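Local coordinates for protein phosphoribosylamine--glycine ligase (Thermotoga maritima, PDB 1VKZ) that catalyses the ATP-dependent joining of glycine to 5-phosphoribosylamine, which yields glycinamide ribonucleotide in de novo purine biosynthesis, at residues E125-P130 against G184-D189; G150-K155 against E177-V182; P143-A148 against D189-G194. All blocks are in the same frame, centred on the assembly; numbering follows the deposited sequence.

Interaction 1: residues E125-P130 against G184-D189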
loop_
_atom_site.group_PDB
_atom_site.type_symbol
_atom_site.label_atom_id
_atom_site.label_comp_id
_atom_site.label_asym_id
_atom_site.label_seq_id
_atom_site.Cartn_x
_atom_site.Cartn_y
_atom_site.Cartn_z
ATOM N N GLU A 125 18.574 -6.395 15.175
ATOM C CA GLU A 125 19.288 -7.671 15.074
ATOM C C GLU A 125 18.401 -8.650 14.329
ATOM O O GLU A 125 17.206 -8.410 14.167
ATOM C CB GLU A 125 19.587 -8.249 16.458
ATOM C CG GLU A 125 20.449 -7.393 17.385
ATOM C CD GLU A 125 21.931 -7.397 17.027
ATOM O OE1 GLU A 125 22.319 -7.939 15.965
ATOM O OE2 GLU A 125 22.716 -6.851 17.832
ATOM N N VAL A 126 18.980 -9.764 13.901
ATOM C CA VAL A 126 18.227 -10.836 13.257
ATOM C C VAL A 126 18.190 -12.084 14.130
ATOM O O VAL A 126 19.230 -12.633 14.503
ATOM C CB VAL A 126 18.835 -11.217 11.894
ATOM C CG1 VAL A 126 18.020 -12.350 11.233
ATOM C CG2 VAL A 126 18.910 -9.977 10.980
ATOM N N ALA A 127 16.984 -12.534 14.452
ATOM C CA ALA A 127 16.807 -13.794 15.173
ATOM C C ALA A 127 16.195 -14.838 14.236
ATOM O O ALA A 127 15.050 -14.688 13.771
ATOM C CB ALA A 127 15.934 -13.590 16.419
ATOM N N GLU A 128 16.993 -15.868 13.954
ATOM C CA GLU A 128 16.619 -16.963 13.087
ATOM C C GLU A 128 15.974 -18.114 13.860
ATOM O O GLU A 128 15.271 -18.927 13.262
ATOM C CB GLU A 128 17.847 -17.459 12.298
ATOM C CG GLU A 128 17.869 -16.933 10.865
ATOM C CD GLU A 128 19.253 -16.853 10.233
ATOM O OE1 GLU A 128 20.028 -17.851 10.322
ATOM O OE2 GLU A 128 19.548 -15.786 9.618
ATOM N N THR A 129 16.223 -18.184 15.172
ATOM C CA THR A 129 15.554 -19.142 16.066
ATOM C C THR A 129 15.055 -18.423 17.329
ATOM O O THR A 129 15.528 -17.325 17.647
ATOM C CB THR A 129 16.483 -20.311 16.484
ATOM O OG1 THR A 129 17.335 -19.906 17.566
ATOM C CG2 THR A 129 17.429 -20.719 15.362
ATOM N N PRO A 130 14.090 -19.031 18.028
ATOM C CA PRO A 130 13.636 -18.554 19.334
ATOM C C PRO A 130 14.743 -18.380 20.373
ATOM O O PRO A 130 14.664 -17.484 21.218
ATOM C CB PRO A 130 12.683 -19.657 19.789
ATOM C CG PRO A 130 12.132 -20.172 18.536
ATOM C CD PRO A 130 13.290 -20.187 17.579
ATOM N N GLY A 184 10.280 -18.342 9.790
ATOM C CA GLY A 184 11.601 -17.894 9.405
ATOM C C GLY A 184 12.043 -16.730 10.270
ATOM O O GLY A 184 11.346 -16.340 11.212
ATOM N N PRO A 185 13.199 -16.168 9.936
ATOM C CA PRO A 185 13.849 -15.201 10.798
ATOM C C PRO A 185 12.952 -14.023 11.098
ATOM O O PRO A 185 11.977 -13.780 10.371
ATOM C CB PRO A 185 15.052 -14.741 9.969
ATOM C CG PRO A 185 15.271 -15.836 8.947
ATOM C CD PRO A 185 13.947 -16.409 8.688
ATOM N N VAL A 186 13.289 -13.306 12.170
ATOM C CA VAL A 186 12.645 -12.042 12.488
ATOM C C VAL A 186 13.676 -10.951 12.699
ATOM O O VAL A 186 14.797 -11.192 13.126
ATOM C CB VAL A 186 11.731 -12.129 13.722
ATOM C CG1 VAL A 186 10.679 -13.182 13.516
ATOM C CG2 VAL A 186 12.531 -12.398 15.002
ATOM N N VAL A 187 13.284 -9.746 12.343
ATOM C CA VAL A 187 14.034 -8.547 12.695
ATOM C C VAL A 187 13.580 -8.096 14.092
ATOM O O VAL A 187 12.387 -8.085 14.419
ATOM C CB VAL A 187 13.798 -7.369 11.679
ATOM C CG1 VAL A 187 14.722 -6.182 11.983
ATOM C CG2 VAL A 187 13.990 -7.864 10.227
ATOM N N ILE A 188 14.545 -7.720 14.911
ATOM C CA ILE A 188 14.231 -7.055 16.145
ATOM C C ILE A 188 14.638 -5.627 15.867
ATOM O O ILE A 188 15.778 -5.370 15.538
ATOM C CB ILE A 188 15.006 -7.678 17.292
ATOM C CG1 ILE A 188 14.954 -9.225 17.168
ATOM C CG2 ILE A 188 14.429 -7.184 18.625
ATOM C CD1 ILE A 188 15.877 -9.986 18.090
ATOM N N ASP A 189 13.688 -4.709 15.929
ATOM C CA ASP A 189 13.952 -3.342 15.561
ATOM C C ASP A 189 13.890 -2.481 16.816
ATOM O O ASP A 189 13.038 -2.652 17.690
ATOM C CB ASP A 189 12.915 -2.874 14.530
ATOM C CG ASP A 189 13.541 -2.197 13.283
ATOM O OD1 ASP A 189 14.782 -2.176 13.178
ATOM O OD2 ASP A 189 12.857 -1.640 12.368
#
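Four backbone hydrogen bonds join strand 125-127 antiparallel to strand 186-189. In the hydrogen-bonded pair Glu125-Ile188, Ile188 N donates to Glu125 O at 2.8 Å, nearly straight (174° at the hydrogen) and in the carbonyl plane. The return bond, Glu125 N to Ile188 O at 3.0 Å, is more bent, and the place of Ile188 O is less sure. Ala127 and Val186 form the second such pair: Ala127 N meets Val186 O at 2.9 Å almost along the C=O axis, whereas Val186 N, 2.8 Å from Ala127 O, approaches from above that carbonyl's plane. Between them lies the non-hydrogen-bonded pair Val126-Val187, where the backbone of Val187 turns to Lys147 on strand 144-148.

Ala127 CB packs on Val186 CG2 (3.9 Å) and on the CD1 tip of Ile188, on the face where helix 130-137 covers Ala127 and Ile188. Val126 and Val187 occupy the other face, against helix 107-116. Beyond the strand, Pro185 CG lies 3.4 Å from Glu128 CG, the two side chains side by side, with the glutamate extended beyond CG. The Glu125 carboxylate leads off to a salt bridge with Lys139, Thr129 OG1 caps helix 130-137 at Glu132 N, and Glu132 OE1 takes the N-H of Glu128. Four main-chain bonds thus satisfy the facing N-H and C=O groups of this outermost strand of the ATP-grasp sheet, and Ala127 and Ile188 add apolar contact.

Interaction 2: residues G150-K155 against E177-V182; sequences GLARGK and ELIKGV
The glycine-containing loop between strands 144-148 and 157-160 of the ATP-grasp domain rests here on the turn that leads from helix 163-175 toward strand 186-190. Both pieces fall in the predicted ATP-binding region, and in relatives the corresponding loop closes over the nucleotide phosphates. Residues 177-182 contain a type II beta turn, Ile179 to Val182, closed by Val182 N donating to Ile179 O at 2.9 Å, with Gly181 at positive phi in its third position. The turn points two branched side chains at the loop. Val182 has CG2 beside its own backbone N and anti to the carbonyl carbon; this methyl reaches Leu151 O at 3.5 Å and lies 3.8 Å from Ala152 CB. Ile179 sends out its longer branch, with CG1 likewise beside the backbone N and the chain extended at chi2 (157°). Its CD1 tip ends 3.1 Å from Lys155 O, a tight methyl-to-carbonyl approach, and 4.2 Å from Ala152 CB. Ala152 is thus touched by both side chains. Within the loop, Lys155 N makes a weak bond of 3.2 Å to Ala152 O. Behind the turn, Ile179 and Val182 both pack on Leu173 of helix 163-175, while the Leu151 side chain heads the other way, to Ser78 and Phe81. Methyl groups against carbonyls and a single alanine give little directional hold, which is consistent with a loop able to shift over its turn when nucleotide binds.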
loop_
_atom_site.group_PDB
_atom_site.type_symbol
_atom_site.label_atom_id
_atom_site.label_comp_id
_atom_site.label_asym_id
_atom_site.label_seq_id
_atom_site.Cartn_x
_atom_site.Cartn_y
_atom_site.Cartn_z
ATOM N N GLY A 150 9.308 -12.508 6.171
ATOM C CA GLY A 150 8.485 -12.656 4.994
ATOM C C GLY A 150 7.199 -11.881 5.046
ATOM O O GLY A 150 6.872 -11.214 6.031
ATOM N N LEU A 151 6.477 -11.956 3.940
ATOM C CA LEU A 151 5.164 -11.334 3.824
ATOM C C LEU A 151 4.222 -12.012 4.807
ATOM O O LEU A 151 4.265 -13.243 4.982
ATOM C CB LEU A 151 4.638 -11.498 2.407
ATOM C CG LEU A 151 5.576 -11.037 1.287
ATOM C CD1 LEU A 151 5.044 -11.540 -0.045
ATOM C CD2 LEU A 151 5.692 -9.521 1.308
ATOM N N ALA A 152 3.421 -11.202 5.492
ATOM C CA ALA A 152 2.454 -11.716 6.478
ATOM C C ALA A 152 1.078 -11.121 6.213
ATOM O O ALA A 152 0.195 -11.148 7.083
ATOM C CB ALA A 152 2.922 -11.398 7.914
ATOM N N ARG A 153 0.896 -10.630 4.985
ATOM C CA ARG A 153 -0.228 -9.779 4.641
ATOM C C ARG A 153 -0.226 -8.624 5.633
ATOM O O ARG A 153 -1.227 -8.374 6.298
ATOM C CB ARG A 153 -1.545 -10.571 4.710
ATOM N N GLY A 154 0.925 -7.951 5.756
ATOM C CA GLY A 154 1.091 -6.850 6.709
ATOM C C GLY A 154 0.444 -7.123 8.058
ATOM O O GLY A 154 -0.231 -6.256 8.614
ATOM N N LYS A 155 0.620 -8.344 8.570
ATOM C CA LYS A 155 0.168 -8.701 9.919
ATOM C C LYS A 155 1.328 -9.249 10.768
ATOM O O LYS A 155 1.097 -9.866 11.802
ATOM C CB LYS A 155 -0.963 -9.759 9.861
ATOM C CG LYS A 155 -2.271 -9.295 9.193
ATOM C CD LYS A 155 -3.457 -10.184 9.625
ATOM C CE LYS A 155 -4.823 -9.551 9.295
ATOM N NZ LYS A 155 -5.972 -10.371 9.793
ATOM N N GLU A 177 4.138 -20.823 14.215
ATOM C CA GLU A 177 2.976 -21.004 15.075
ATOM C C GLU A 177 2.199 -19.712 15.388
ATOM O O GLU A 177 1.105 -19.770 15.931
ATOM C CB GLU A 177 3.387 -21.759 16.354
ATOM C CG GLU A 177 4.013 -23.108 16.016
ATOM C CD GLU A 177 4.085 -24.065 17.180
ATOM O OE1 GLU A 177 4.306 -23.608 18.327
ATOM O OE2 GLU A 177 3.937 -25.283 16.936
ATOM N N LEU A 178 2.728 -18.548 15.037
ATOM C CA LEU A 178 1.976 -17.314 15.272
ATOM C C LEU A 178 0.985 -17.057 14.154
ATOM O O LEU A 178 -0.217 -17.140 14.379
ATOM C CB LEU A 178 2.883 -16.084 15.476
ATOM C CG LEU A 178 2.145 -14.836 15.979
ATOM C CD1 LEU A 178 1.387 -15.099 17.287
ATOM C CD2 LEU A 178 3.104 -13.724 16.173
ATOM N N ILE A 179 1.499 -16.756 12.962
ATOM C CA ILE A 179 0.678 -16.474 11.788
ATOM C C ILE A 179 0.835 -17.603 10.781
ATOM O O ILE A 179 1.916 -17.804 10.246
ATOM C CB ILE A 179 1.115 -15.160 11.131
ATOM C CG1 ILE A 179 1.108 -14.015 12.151
ATOM C CG2 ILE A 179 0.215 -14.821 9.934
ATOM C CD1 ILE A 179 2.025 -12.856 11.753
ATOM N N LYS A 180 -0.247 -18.348 10.541
ATOM C CA LYS A 180 -0.261 -19.451 9.564
ATOM C C LYS A 180 0.362 -19.010 8.227
ATOM O O LYS A 180 -0.052 -17.990 7.648
ATOM C CB LYS A 180 -1.701 -19.929 9.336
ATOM C CG LYS A 180 -1.817 -21.237 8.578
ATOM C CD LYS A 180 -1.475 -22.411 9.474
ATOM C CE LYS A 180 -1.632 -23.736 8.755
ATOM N NZ LYS A 180 -1.505 -24.875 9.710
ATOM N N GLY A 181 1.362 -19.768 7.763
ATOM C CA GLY A 181 2.090 -19.437 6.533
ATOM C C GLY A 181 3.160 -18.357 6.679
ATOM O O GLY A 181 3.586 -17.749 5.682
ATOM N N VAL A 182 3.593 -18.109 7.915
ATOM C CA VAL A 182 4.735 -17.239 8.167
ATOM C C VAL A 182 5.681 -17.928 9.146
ATOM O O VAL A 182 5.272 -18.447 10.187
ATOM C CB VAL A 182 4.320 -15.870 8.674
ATOM C CG1 VAL A 182 5.560 -14.983 8.855
ATOM C CG2 VAL A 182 3.307 -15.222 7.699
#

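Interaction 3: residues P143-A148 against D189-G194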
loop_
_atom_site.group_PDB
_atom_site.type_symbol
_atom_site.label_atom_id
_atom_site.label_comp_id
_atom_site.label_asym_id
_atom_site.label_seq_id
_atom_site.Cartn_x
_atom_site.Cartn_y
_atom_site.Cartn_z
ATOM N N PRO A 143 9.600 -1.125 24.790
ATOM C CA PRO A 143 8.701 -1.150 23.626
ATOM C C PRO A 143 9.369 -1.929 22.468
ATOM O O PRO A 143 10.168 -1.377 21.727
ATOM C CB PRO A 143 8.439 0.335 23.351
ATOM C CG PRO A 143 9.619 1.026 23.869
ATOM C CD PRO A 143 10.165 0.218 25.015
ATOM N N TYR A 144 9.087 -3.230 22.385
ATOM C CA TYR A 144 9.817 -4.123 21.477
ATOM C C TYR A 144 9.112 -4.222 20.151
ATOM O O TYR A 144 7.894 -4.231 20.109
ATOM C CB TYR A 144 9.966 -5.550 22.054
ATOM C CG TYR A 144 10.745 -5.631 23.354
ATOM C CD1 TYR A 144 12.122 -5.469 23.372
ATOM C CD2 TYR A 144 10.100 -5.862 24.558
ATOM C CE1 TYR A 144 12.825 -5.548 24.526
ATOM C CE2 TYR A 144 10.802 -5.927 25.738
ATOM C CZ TYR A 144 12.165 -5.772 25.713
ATOM O OH TYR A 144 12.879 -5.835 26.874
ATOM N N VAL A 145 9.890 -4.290 19.075
ATOM C CA VAL A 145 9.346 -4.453 17.750
ATOM C C VAL A 145 9.968 -5.671 17.107
ATOM O O VAL A 145 11.177 -5.749 16.941
ATOM C CB VAL A 145 9.616 -3.242 16.867
ATOM C CG1 VAL A 145 8.826 -3.373 15.554
ATOM C CG2 VAL A 145 9.277 -1.977 17.602
ATOM N N ILE A 146 9.125 -6.635 16.786
ATOM C CA ILE A 146 9.530 -7.856 16.100
ATOM C C ILE A 146 8.847 -7.829 14.760
ATOM O O ILE A 146 7.675 -7.505 14.682
ATOM C CB ILE A 146 9.046 -9.087 16.902
ATOM C CG1 ILE A 146 9.745 -9.162 18.270
ATOM C CG2 ILE A 146 9.232 -10.357 16.130
ATOM C CD1 ILE A 146 11.246 -9.503 18.224
ATOM N N LYS A 147 9.584 -8.158 13.711
ATOM C CA LYS A 147 9.063 -8.141 12.369
ATOM C C LYS A 147 9.400 -9.427 11.657
ATOM O O LYS A 147 10.563 -9.787 11.532
ATOM C CB LYS A 147 9.669 -6.984 11.575
ATOM C CG LYS A 147 9.689 -5.653 12.295
ATOM C CD LYS A 147 9.887 -4.526 11.283
ATOM C CE LYS A 147 11.041 -3.629 11.687
ATOM N NZ LYS A 147 11.182 -2.409 10.813
ATOM N N ALA A 148 8.373 -10.100 11.157
ATOM C CA ALA A 148 8.556 -11.268 10.308
ATOM C C ALA A 148 9.352 -10.966 9.049
ATOM O O ALA A 148 9.069 -10.007 8.364
ATOM C CB ALA A 148 7.208 -11.809 9.923
ATOM N N ASP A 189 13.688 -4.709 15.929
ATOM C CA ASP A 189 13.952 -3.342 15.561
ATOM C C ASP A 189 13.890 -2.481 16.816
ATOM O O ASP A 189 13.038 -2.652 17.690
ATOM C CB ASP A 189 12.915 -2.874 14.530
ATOM C CG ASP A 189 13.541 -2.197 13.283
ATOM O OD1 ASP A 189 14.782 -2.176 13.178
ATOM O OD2 ASP A 189 12.857 -1.640 12.368
ATOM N N GLU A 190 14.829 -1.564 16.920
ATOM C CA GLU A 190 14.794 -0.568 17.952
ATOM C C GLU A 190 13.558 0.278 17.695
ATOM O O GLU A 190 13.411 0.841 16.616
ATOM C CB GLU A 190 16.071 0.250 17.853
ATOM C CG GLU A 190 16.059 1.566 18.577
ATOM C CD GLU A 190 17.207 2.462 18.147
ATOM O OE1 GLU A 190 17.393 2.700 16.900
ATOM O OE2 GLU A 190 17.915 2.916 19.082
ATOM N N PHE A 191 12.664 0.359 18.684
ATOM C CA PHE A 191 11.456 1.175 18.571
ATOM C C PHE A 191 11.853 2.615 18.566
ATOM O O PHE A 191 12.732 3.006 19.323
ATOM C CB PHE A 191 10.515 0.930 19.715
ATOM C CG PHE A 191 9.234 1.709 19.631
ATOM C CD1 PHE A 191 8.240 1.341 18.727
ATOM C CD2 PHE A 191 8.996 2.792 20.510
ATOM C CE1 PHE A 191 7.029 2.073 18.670
ATOM C CE2 PHE A 191 7.794 3.516 20.465
ATOM C CZ PHE A 191 6.809 3.146 19.548
ATOM N N LEU A 192 11.214 3.367 17.667
ATOM C CA LEU A 192 11.452 4.782 17.445
ATOM C C LEU A 192 10.227 5.598 17.845
ATOM O O LEU A 192 9.164 5.495 17.236
ATOM C CB LEU A 192 11.755 5.015 15.959
ATOM C CG LEU A 192 13.046 4.360 15.480
ATOM C CD1 LEU A 192 13.272 4.441 13.929
ATOM C CD2 LEU A 192 14.222 4.943 16.229
ATOM N N ALA A 193 10.362 6.405 18.891
ATOM C CA ALA A 193 9.387 7.427 19.134
ATOM C C ALA A 193 9.268 8.262 17.866
ATOM O O ALA A 193 10.271 8.520 17.175
ATOM C CB ALA A 193 9.812 8.275 20.268
ATOM N N GLY A 194 8.037 8.645 17.530
ATOM C CA GLY A 194 7.815 9.612 16.462
ATOM C C GLY A 194 6.443 9.591 15.842
ATOM O O GLY A 194 5.556 8.859 16.280
HETATM O O HOH W 1 12.828 -1.497 21.349
HETATM O O HOH W 2 12.615 -4.043 19.660
#
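Lys147 crosses obliquely to Asp189 and forms a salt bridge, NZ to OD2 at a very short 2.4 Å, although the placement of OD2 is less certain. The lysine chain leaves with CG beside the backbone N, runs extended through chi2, then bends at chi3 (-128°), which swings the ammonium onto the carboxylate. Asp189 meets it with chi1 at -130°, off the staggered positions; its other oxygen, OD1, is paired with Lys111, so two ammonium groups flank one buried carboxylate and would probably keep it ionised. An alanine at Lys147 would remove one of them and would probably leave the Asp189 charge less well balanced and its side chain less firmly placed. The Lys147 side chain also lies about 6 Å from that of Glu285, a predicted magnesium ligand. The contact joins neighbouring antiparallel strands of the ATP-grasp sheet, 144-148 and 186-190, where Asp189 N donates to Val145 O at 2.9 Å, in the carbonyl plane. From there the chains separate and water fills in: one molecule accepts from Val145 N (2.8 Å) and donates to Asp189 O, and another donates to Pro143 O (2.7 Å) and accepts from Phe191 N. Phe191 has CG anti to its backbone N (chi1 -178°), which carries the ring to Pro143 and Val145. Val145 CG2, set beside its own N, meets the ring edge at CD1 (3.7 Å), and Pro143 CB lies 3.8 Å from Phe191 CD2.

How the interactions relate
Interactions 1 and 3 are buried contacts on the two sides of strand 186-190 in one sheet, sharing Asp189 and joined by a probable hydrogen bond from Val187 N to Lys147 O. Interaction 1 depends on regular backbone pairing with apolar side chains on both faces; interaction 3 has one direct backbone bond and a buried salt bridge, then two bridging waters where the strands part. Interaction 2 lies at the surface, between the loop that follows strand 144-148 and the turn that precedes strand 186-190, and rests on methyl groups against an alanine and backbone carbonyls. Along the chain it is nested within the loops closed by both others, and Val182 CG1 packs on Ala148 CB.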